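PDB 3R5G: CyaB from Pseudomonas aeruginosa, which is a membrane adenylyl cyclase, represented here by its catalytic domain, and probably converts ATP to cyclic AMP. Local coordinates for residues 13-18 against 37-42. Numbering follows the deposited sequence.
Sequences FFSDIR and NNYLNE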
ATOM      1  N   PHE A  13      -8.614  -2.801   9.137  1.00 10.63           N
ATOM      2  CA  PHE A  13      -9.242  -1.574   8.654  1.00  9.99           C
ATOM      3  C   PHE A  13      -8.235  -0.870   7.758  1.00 10.04           C
ATOM      4  O   PHE A  13      -7.038  -0.720   8.117  1.00  9.21           O
ATOM      5  CB  PHE A  13      -9.496  -0.706   9.929  1.00  9.38           C
ATOM      6  CG  PHE A  13      -9.833   0.688   9.611  1.00 10.18           C
ATOM      7  CD1 PHE A  13     -11.202   1.074   9.612  1.00 10.61           C
ATOM      8  CD2 PHE A  13      -8.843   1.658   9.298  1.00  9.76           C
ATOM      9  CE1 PHE A  13     -11.541   2.407   9.361  1.00  9.20           C
ATOM     10  CE2 PHE A  13      -9.219   3.044   9.010  1.00 11.03           C
ATOM     11  CZ  PHE A  13     -10.568   3.412   9.039  1.00 10.85           C
ATOM     12  N   PHE A  14      -8.716  -0.448   6.570  1.00  8.90           N
ATOM     13  CA  PHE A  14      -7.992   0.445   5.739  1.00  7.50           C
ATOM     14  C   PHE A  14      -8.795   1.646   5.395  1.00  9.78           C
ATOM     15  O   PHE A  14     -10.010   1.516   5.159  1.00 10.90           O
ATOM     16  CB  PHE A  14      -7.598  -0.207   4.358  1.00  9.27           C
ATOM     17  CG  PHE A  14      -6.471  -1.221   4.439  1.00 10.76           C
ATOM     18  CD1 PHE A  14      -6.712  -2.493   4.791  1.00 10.27           C
ATOM     19  CD2 PHE A  14      -5.135  -0.815   4.217  1.00 13.39           C
ATOM     20  CE1 PHE A  14      -5.688  -3.453   4.794  1.00 12.86           C
ATOM     21  CE2 PHE A  14      -4.091  -1.746   4.360  1.00 15.19           C
ATOM     22  CZ  PHE A  14      -4.390  -3.087   4.569  1.00 13.28           C
ATOM     23  N   SER A  15      -8.161   2.781   5.273  1.00 10.10           N
ATOM     24  CA  SER A  15      -8.879   3.969   4.769  1.00 10.76           C
ATOM     25  C   SER A  15      -8.010   4.810   3.893  1.00 10.14           C
ATOM     26  O   SER A  15      -6.792   4.723   3.950  1.00 11.56           O
ATOM     27  CB  SER A  15      -9.380   4.823   5.902  1.00 12.01           C
ATOM     28  OG  SER A  15      -8.266   5.397   6.667  1.00 12.60           O
ATOM     29  N   ASP A  16      -8.630   5.647   3.059  1.00 12.70           N
ATOM     30  CA  ASP A  16      -7.863   6.690   2.412  1.00 14.38           C
ATOM     31  C   ASP A  16      -8.760   7.900   2.191  1.00 13.81           C
ATOM     32  O   ASP A  16      -9.993   7.837   2.469  1.00 14.18           O
ATOM     33  CB  ASP A  16      -7.243   6.220   1.073  1.00 15.67           C
ATOM     34  CG  ASP A  16      -8.258   5.954  -0.009  1.00 21.23           C
ATOM     35  OD1 ASP A  16      -9.074   6.799  -0.348  1.00 25.14           O
ATOM     36  OD2 ASP A  16      -8.242   4.819  -0.524  1.00 31.42           O
ATOM     37  N   ILE A  17      -8.165   9.006   1.736  1.00 14.54           N
ATOM     38  CA  ILE A  17      -8.968  10.211   1.446  1.00 15.78           C
ATOM     39  C   ILE A  17      -9.199  10.385  -0.044  1.00 16.79           C
ATOM     40  O   ILE A  17      -8.257  10.596  -0.813  1.00 17.89           O
ATOM     41  CB  ILE A  17      -8.279  11.476   1.978  1.00 16.76           C
ATOM     42  CG1 ILE A  17      -7.994  11.315   3.435  1.00 16.72           C
ATOM     43  CG2 ILE A  17      -9.118  12.653   1.714  1.00 17.11           C
ATOM     44  CD1 ILE A  17      -6.940  12.407   3.921  1.00 21.79           C
ATOM     45  N   ARG A  18     -10.442  10.265  -0.506  1.00 16.01           N
ATOM     46  CA  ARG A  18     -10.726  10.515  -1.938  1.00 17.15           C
ATOM     47  C   ARG A  18     -10.599  12.002  -2.161  1.00 16.57           C
ATOM     48  O   ARG A  18     -11.087  12.788  -1.363  1.00 17.33           O
ATOM     49  CB  ARG A  18     -12.142  10.025  -2.296  1.00 16.97           C
ATOM     50  CG  ARG A  18     -12.310   8.518  -2.239  1.00 21.96           C
ATOM     51  CD  ARG A  18     -11.554   7.894  -3.369  1.00 20.69           C
ATOM     52  NE  ARG A  18     -10.140   7.764  -3.032  1.00 25.15           N
ATOM     53  CZ  ARG A  18      -9.224   7.311  -3.875  1.00 27.39           C
ATOM     54  NH1 ARG A  18      -7.918   7.195  -3.527  1.00 28.09           N
ATOM     55  NH2 ARG A  18      -9.621   6.970  -5.080  1.00 27.14           N
ATOM     56  N   ASN A  37      -0.388  15.809   7.854  1.00 15.36           N
ATOM     57  CA  ASN A  37       0.016  15.425   9.156  1.00 18.03           C
ATOM     58  C   ASN A  37      -1.086  15.661  10.226  1.00 14.88           C
ATOM     59  O   ASN A  37      -1.175  14.865  11.161  1.00 17.95           O
ATOM     60  CB  ASN A  37       1.377  16.108   9.542  1.00 18.38           C
ATOM     61  CG  ASN A  37       2.536  15.607   8.696  1.00 23.15           C
ATOM     62  OD1 ASN A  37       2.383  14.697   7.944  1.00 21.79           O
ATOM     63  ND2 ASN A  37       3.674  16.302   8.725  1.00 26.79           N
ATOM     64  N   ASN A  38      -1.835  16.760  10.056  1.00 17.52           N
ATOM     65  CA  ASN A  38      -2.973  17.044  10.949  1.00 18.24           C
ATOM     66  C   ASN A  38      -3.986  15.891  10.873  1.00 16.10           C
ATOM     67  O   ASN A  38      -4.371  15.368  11.913  1.00 17.86           O
ATOM     68  CB  ASN A  38      -3.612  18.357  10.571  1.00 20.21           C
ATOM     69  CG  ASN A  38      -4.860  18.691  11.423  1.00 23.67           C
ATOM     70  OD1 ASN A  38      -4.849  18.551  12.642  1.00 32.73           O
ATOM     71  ND2 ASN A  38      -5.860  19.233  10.777  1.00 29.96           N
ATOM     72  N   TYR A  39      -4.295  15.535   9.650  1.00 16.31           N
ATOM     73  CA  TYR A  39      -5.211  14.388   9.396  1.00 15.27           C
ATOM     74  C   TYR A  39      -4.704  13.108   9.999  1.00 15.90           C
ATOM     75  O   TYR A  39      -5.398  12.442  10.740  1.00 15.78           O
ATOM     76  CB  TYR A  39      -5.413  14.218   7.893  1.00 15.09           C
ATOM     77  CG  TYR A  39      -6.185  12.945   7.591  1.00 14.56           C
ATOM     78  CD1 TYR A  39      -7.609  12.860   7.769  1.00 17.39           C
ATOM     79  CD2 TYR A  39      -5.512  11.807   7.114  1.00 14.27           C
ATOM     80  CE1 TYR A  39      -8.305  11.641   7.553  1.00 17.08           C
ATOM     81  CE2 TYR A  39      -6.203  10.600   6.849  1.00 13.14           C
ATOM     82  CZ  TYR A  39      -7.598  10.530   7.109  1.00 17.04           C
ATOM     83  OH  TYR A  39      -8.344   9.396   6.890  1.00 16.79           O
ATOM     84  N   LEU A  40      -3.435  12.747   9.721  1.00 14.13           N
ATOM     85  CA  LEU A  40      -2.926  11.509  10.245  1.00 14.77           C
ATOM     86  C   LEU A  40      -2.845  11.529  11.792  1.00 14.17           C
ATOM     87  O   LEU A  40      -3.064  10.548  12.455  1.00 14.41           O
ATOM     88  CB  LEU A  40      -1.545  11.214   9.609  1.00 13.03           C
ATOM     89  CG  LEU A  40      -1.595  10.876   8.130  1.00 13.47           C
ATOM     90  CD1 LEU A  40      -0.134  10.798   7.573  1.00 14.48           C
ATOM     91  CD2 LEU A  40      -2.396   9.586   7.772  1.00 13.73           C
ATOM     92  N   ASN A  41      -2.511  12.701  12.377  1.00 14.15           N
ATOM     93  CA  ASN A  41      -2.439  12.796  13.825  1.00 16.38           C
ATOM     94  C   ASN A  41      -3.859  12.626  14.440  1.00 13.74           C
ATOM     95  O   ASN A  41      -4.009  11.893  15.382  1.00 16.05           O
ATOM     96  CB  ASN A  41      -1.902  14.187  14.223  1.00 16.86           C
ATOM     97  CG  ASN A  41      -1.341  14.184  15.609  1.00 21.55           C
ATOM     98  OD1 ASN A  41      -0.537  13.336  15.995  1.00 22.03           O
ATOM     99  ND2 ASN A  41      -1.882  15.078  16.431  1.00 25.59           N
ATOM    100  N   GLU A  42      -4.841  13.246  13.763  1.00 14.96           N
ATOM    101  CA  GLU A  42      -6.248  13.128  14.290  1.00 15.82           C
ATOM    102  C   GLU A  42      -6.759  11.725  14.158  1.00 14.83           C
ATOM    103  O   GLU A  42      -7.316  11.188  15.096  1.00 16.26           O
ATOM    104  CB  GLU A  42      -7.234  14.046  13.606  1.00 15.72           C
ATOM    105  CG  GLU A  42      -6.943  15.557  13.901  1.00 19.99           C
ATOM    106  CD  GLU A  42      -7.193  15.862  15.379  1.00 28.36           C
ATOM    107  OE1 GLU A  42      -8.352  15.718  15.818  1.00 26.10           O
ATOM    108  OE2 GLU A  42      -6.233  16.168  16.135  1.00 31.45           O
TER
HETATM  109  O   HOH W   1      -7.112   7.613   5.395  1.00 16.13           O
HETATM  110  O   HOH W   2      -8.799   7.091   8.675  1.00 19.18           O
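Ile17 sets its CD1 methyl squarely on the ring of Tyr39, a CH-pi contact 3.5 Å from CD1 to the ring centroid and only 10° off the ring normal. The methyl sits over the middle of the face, while Ile17 CG1 lies farther along the same ring, 3.8 Å from Tyr39 CZ, so the ethyl branch covers the phenol end as well. The two side chains reach each other from opposite directions, the tyrosine extended from its helix with CG anti to the backbone N (chi1 172°).

At the far end of the ring, Tyr39 OH stops 4.0 Å from Ser15 OG, and two waters span the interval. The first, in the plane of the ring at its edge, is hydrogen-bonded to Tyr39 OH (2.6 Å) and Ser15 OG (2.8 Å); the second is hydrogen-bonded to Ser15 OG (2.7 Å) and Tyr39 OH (3.0 Å). Both buried hydroxyls thus share a four-membered ring of oxygens, so that each has two water partners although the hydroxyls do not hydrogen-bond to each other; with the methyl over the face, this probably helps to fix the position of the phenol.

Met92 of helix 74-100 and Ile110 of strand 109-116 also pack on Tyr39. The strand is held by backbone bonds to its neighbours, Ser15 with Val62 and Asp16 with Arg111, and the Ile17 amide donates to Asp60 OD2. Asp16 points away from the helix, its OD2 in a salt bridge with Arg111. Through Tyr39, helix 29-50 meets strand 6-18 of the central sheet, in the helix-on-sheet packing of the class III nucleotidyl cyclase catalytic domain.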